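Local coordinates for CRISPR-associated endoribonuclease Cas2 2 (Sulfolobus solfataricus, PDB 3EXC), which acts as a single-strand-specific RNA-cutting endoribonuclease of the CRISPR antiviral defence system and works as a homodimer, at residues K20-L25 against S36-D41. The protein carries 2 engineered substitutions. Sequence-based numbering, arbitrary orientation.
Sequences KLANNL and SAFEGD
Leu25 and Phe38 meet where helix 15-27 lies against strand 37-41, and Phe38 is the only residue of 36-41 that touches 20-25. The main interaction is a CH-pi contact: CB of Leu25 stands over one face of the Phe38 ring, 4.0 Å from its centroid and only 12° off the ring normal. Further along the same side chain, CD1 of Leu25 packs against CD2 of Phe38 at 3.6 Å, so the leucine runs obliquely across the ring from its centre toward the CD2 side. Its CG is anti to the carbonyl carbon (chi1 -57°), and with chi2 at 178° CD1 lies anti to CA and comes over CD2 of the ring.

One helical turn earlier, Ala22 takes the far end of the ring. Its CB lies 3.9 Å from CZ of Phe38, and its carbonyl O comes to 3.6 Å from the same CZ, at a slant to the ring, while the methyl adds a small apolar surface. Phe38 thus fits against residues i and i+3 of the helix, and the three touching residues are all buried.

This is helix-on-sheet packing in the ferredoxin-like core of Cas2. Tyr10, on the neighbouring inner strand 5-11, touches Ala22, Leu25 and Phe38, whereas Arg32 of strand 31-34, outermost in this chain's sheet, borders Ala22 and Phe38. Helix 47-57 adds Leu50 against Leu25. Ala37 points away from helix 15-27 and packs on Val9 of the second subunit, so strand 37-41 joins the hydrophobic core on one side and the dimer partner on the other.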
ATOM      1  N   LYS A  20       7.940  11.199 -10.790  1.00 37.22           N
ATOM      2  CA  LYS A  20       9.209  10.578 -11.154  1.00 34.78           C
ATOM      3  C   LYS A  20       9.244   9.119 -10.686  1.00 33.46           C
ATOM      4  O   LYS A  20       9.610   8.227 -11.450  1.00 33.11           O
ATOM      5  CB  LYS A  20      10.338  11.310 -10.510  1.00 34.99           C
ATOM      6  CG  LYS A  20      11.694  11.015 -11.138  1.00 37.66           C
ATOM      7  CD  LYS A  20      12.808  11.931 -10.539  1.00 36.06           C
ATOM      8  CE  LYS A  20      13.851  12.259 -11.540  1.00 34.89           C
ATOM      9  NZ  LYS A  20      14.779  13.291 -11.020  1.00 35.47           N
ATOM     10  N   LEU A  21       8.860   8.877  -9.434  1.00 31.61           N
ATOM     11  CA  LEU A  21       8.849   7.497  -8.865  1.00 31.02           C
ATOM     12  C   LEU A  21       7.860   6.601  -9.599  1.00 31.49           C
ATOM     13  O   LEU A  21       8.244   5.551 -10.053  1.00 30.67           O
ATOM     14  CB  LEU A  21       8.542   7.516  -7.362  1.00 29.84           C
ATOM     15  CG  LEU A  21       8.574   6.152  -6.671  1.00 29.55           C
ATOM     16  CD1 LEU A  21       9.960   5.564  -6.708  1.00 31.43           C
ATOM     17  CD2 LEU A  21       8.096   6.305  -5.234  1.00 25.93           C
ATOM     18  N   ALA A  22       6.621   7.072  -9.787  1.00 32.48           N
ATOM     19  CA  ALA A  22       5.587   6.337 -10.549  1.00 33.79           C
ATOM     20  C   ALA A  22       6.136   5.995 -11.916  1.00 34.69           C
ATOM     21  O   ALA A  22       6.015   4.857 -12.356  1.00 34.83           O
ATOM     22  CB  ALA A  22       4.299   7.127 -10.680  1.00 32.39           C
ATOM     23  N   ASN A  23       6.785   6.961 -12.561  1.00 36.03           N
ATOM     24  CA  ASN A  23       7.341   6.748 -13.913  1.00 37.21           C
ATOM     25  C   ASN A  23       8.400   5.687 -13.919  1.00 36.75           C
ATOM     26  O   ASN A  23       8.441   4.855 -14.832  1.00 36.56           O
ATOM     27  CB  ASN A  23       7.976   8.026 -14.507  1.00 37.85           C
ATOM     28  CG  ASN A  23       6.945   9.038 -14.965  1.00 40.75           C
ATOM     29  OD1 ASN A  23       5.722   8.759 -14.966  1.00 47.13           O
ATOM     30  ND2 ASN A  23       7.410  10.239 -15.299  1.00 38.05           N
ATOM     31  N   ASN A  24       9.280   5.747 -12.918  1.00 36.13           N
ATOM     32  CA  ASN A  24      10.345   4.745 -12.806  1.00 35.80           C
ATOM     33  C   ASN A  24       9.939   3.342 -12.409  1.00 35.03           C
ATOM     34  O   ASN A  24      10.458   2.355 -12.934  1.00 35.24           O
ATOM     35  CB  ASN A  24      11.452   5.259 -11.940  1.00 35.49           C
ATOM     36  CG  ASN A  24      12.379   6.169 -12.730  1.00 37.91           C
ATOM     37  OD1 ASN A  24      12.165   7.404 -12.798  1.00 35.13           O
ATOM     38  ND2 ASN A  24      13.361   5.548 -13.417  1.00 37.68           N
ATOM     39  N   LEU A  25       9.007   3.253 -11.489  1.00 34.03           N
ATOM     40  CA  LEU A  25       8.348   1.965 -11.202  1.00 34.59           C
ATOM     41  C   LEU A  25       7.694   1.328 -12.477  1.00 35.09           C
ATOM     42  O   LEU A  25       7.825   0.137 -12.667  1.00 35.25           O
ATOM     43  CB  LEU A  25       7.341   2.124 -10.020  1.00 33.12           C
ATOM     44  CG  LEU A  25       7.840   2.661  -8.672  1.00 30.75           C
ATOM     45  CD1 LEU A  25       6.671   2.773  -7.679  1.00 26.74           C
ATOM     46  CD2 LEU A  25       8.897   1.725  -8.141  1.00 28.41           C
ATOM     47  N   SER A  36      -0.916   5.418  -5.037  1.00 37.52           N
ATOM     48  CA  SER A  36       0.490   5.393  -4.563  1.00 36.69           C
ATOM     49  C   SER A  36       0.958   3.958  -4.294  1.00 34.39           C
ATOM     50  O   SER A  36       1.576   3.706  -3.279  1.00 35.13           O
ATOM     51  CB  SER A  36       0.647   6.309  -3.335  1.00 36.53           C
ATOM     52  OG  SER A  36       0.619   7.685  -3.725  1.00 39.63           O
ATOM     53  N   ALA A  37       0.626   3.026  -5.193  1.00 31.39           N
ATOM     54  CA  ALA A  37       0.942   1.622  -4.953  1.00 30.45           C
ATOM     55  C   ALA A  37       1.095   0.960  -6.299  1.00 29.78           C
ATOM     56  O   ALA A  37       0.383   1.263  -7.235  1.00 29.87           O
ATOM     57  CB  ALA A  37      -0.168   0.967  -4.119  1.00 28.82           C
ATOM     58  N   PHE A  38       2.065   0.088  -6.398  1.00 29.57           N
ATOM     59  CA  PHE A  38       2.346  -0.647  -7.621  1.00 31.27           C
ATOM     60  C   PHE A  38       2.561  -2.103  -7.219  1.00 32.35           C
ATOM     61  O   PHE A  38       2.915  -2.357  -6.048  1.00 32.65           O
ATOM     62  CB  PHE A  38       3.663  -0.143  -8.229  1.00 30.41           C
ATOM     63  CG  PHE A  38       3.508   1.052  -9.110  1.00 28.07           C
ATOM     64  CD1 PHE A  38       3.608   0.918 -10.483  1.00 27.70           C
ATOM     65  CD2 PHE A  38       3.255   2.316  -8.553  1.00 29.86           C
ATOM     66  CE1 PHE A  38       3.462   2.065 -11.322  1.00 30.14           C
ATOM     67  CE2 PHE A  38       3.074   3.463  -9.333  1.00 26.19           C
ATOM     68  CZ  PHE A  38       3.182   3.356 -10.719  1.00 30.39           C
ATOM     69  N   GLU A  39       2.353  -3.041  -8.135  1.00 33.60           N
ATOM     70  CA  GLU A  39       2.724  -4.461  -7.886  1.00 37.07           C
ATOM     71  C   GLU A  39       3.463  -4.998  -9.086  1.00 37.56           C
ATOM     72  O   GLU A  39       3.333  -4.446 -10.193  1.00 38.09           O
ATOM     73  CB  GLU A  39       1.490  -5.363  -7.559  1.00 38.05           C
ATOM     74  CG  GLU A  39       0.337  -5.233  -8.600  1.00 45.49           C
ATOM     75  CD  GLU A  39       0.471  -6.151  -9.842  1.00 52.83           C
ATOM     76  OE1 GLU A  39       1.310  -7.103  -9.757  1.00 54.92           O
ATOM     77  OE2 GLU A  39      -0.279  -5.931 -10.869  1.00 55.40           O
ATOM     78  N   GLY A  40       4.254  -6.054  -8.907  1.00 37.96           N
ATOM     79  CA  GLY A  40       4.970  -6.576 -10.042  1.00 41.22           C
ATOM     80  C   GLY A  40       5.521  -7.902  -9.616  1.00 43.47           C
ATOM     81  O   GLY A  40       5.336  -8.283  -8.479  1.00 42.28           O
ATOM     82  N   ASP A  41       6.180  -8.594 -10.524  1.00 45.36           N
ATOM     83  CA  ASP A  41       6.742  -9.867 -10.235  1.00 50.19           C
ATOM     84  C   ASP A  41       8.220  -9.703  -9.939  1.00 53.85           C
ATOM     85  O   ASP A  41       8.919  -8.932 -10.600  1.00 54.06           O
ATOM     86  CB  ASP A  41       6.572 -10.817 -11.432  1.00 49.57           C
ATOM     87  CG  ASP A  41       5.077 -10.972 -11.922  1.00 51.49           C
ATOM     88  OD1 ASP A  41       4.091 -10.951 -11.134  1.00 45.75           O
ATOM     89  OD2 ASP A  41       4.906 -11.163 -13.162  1.00 55.88           O
TER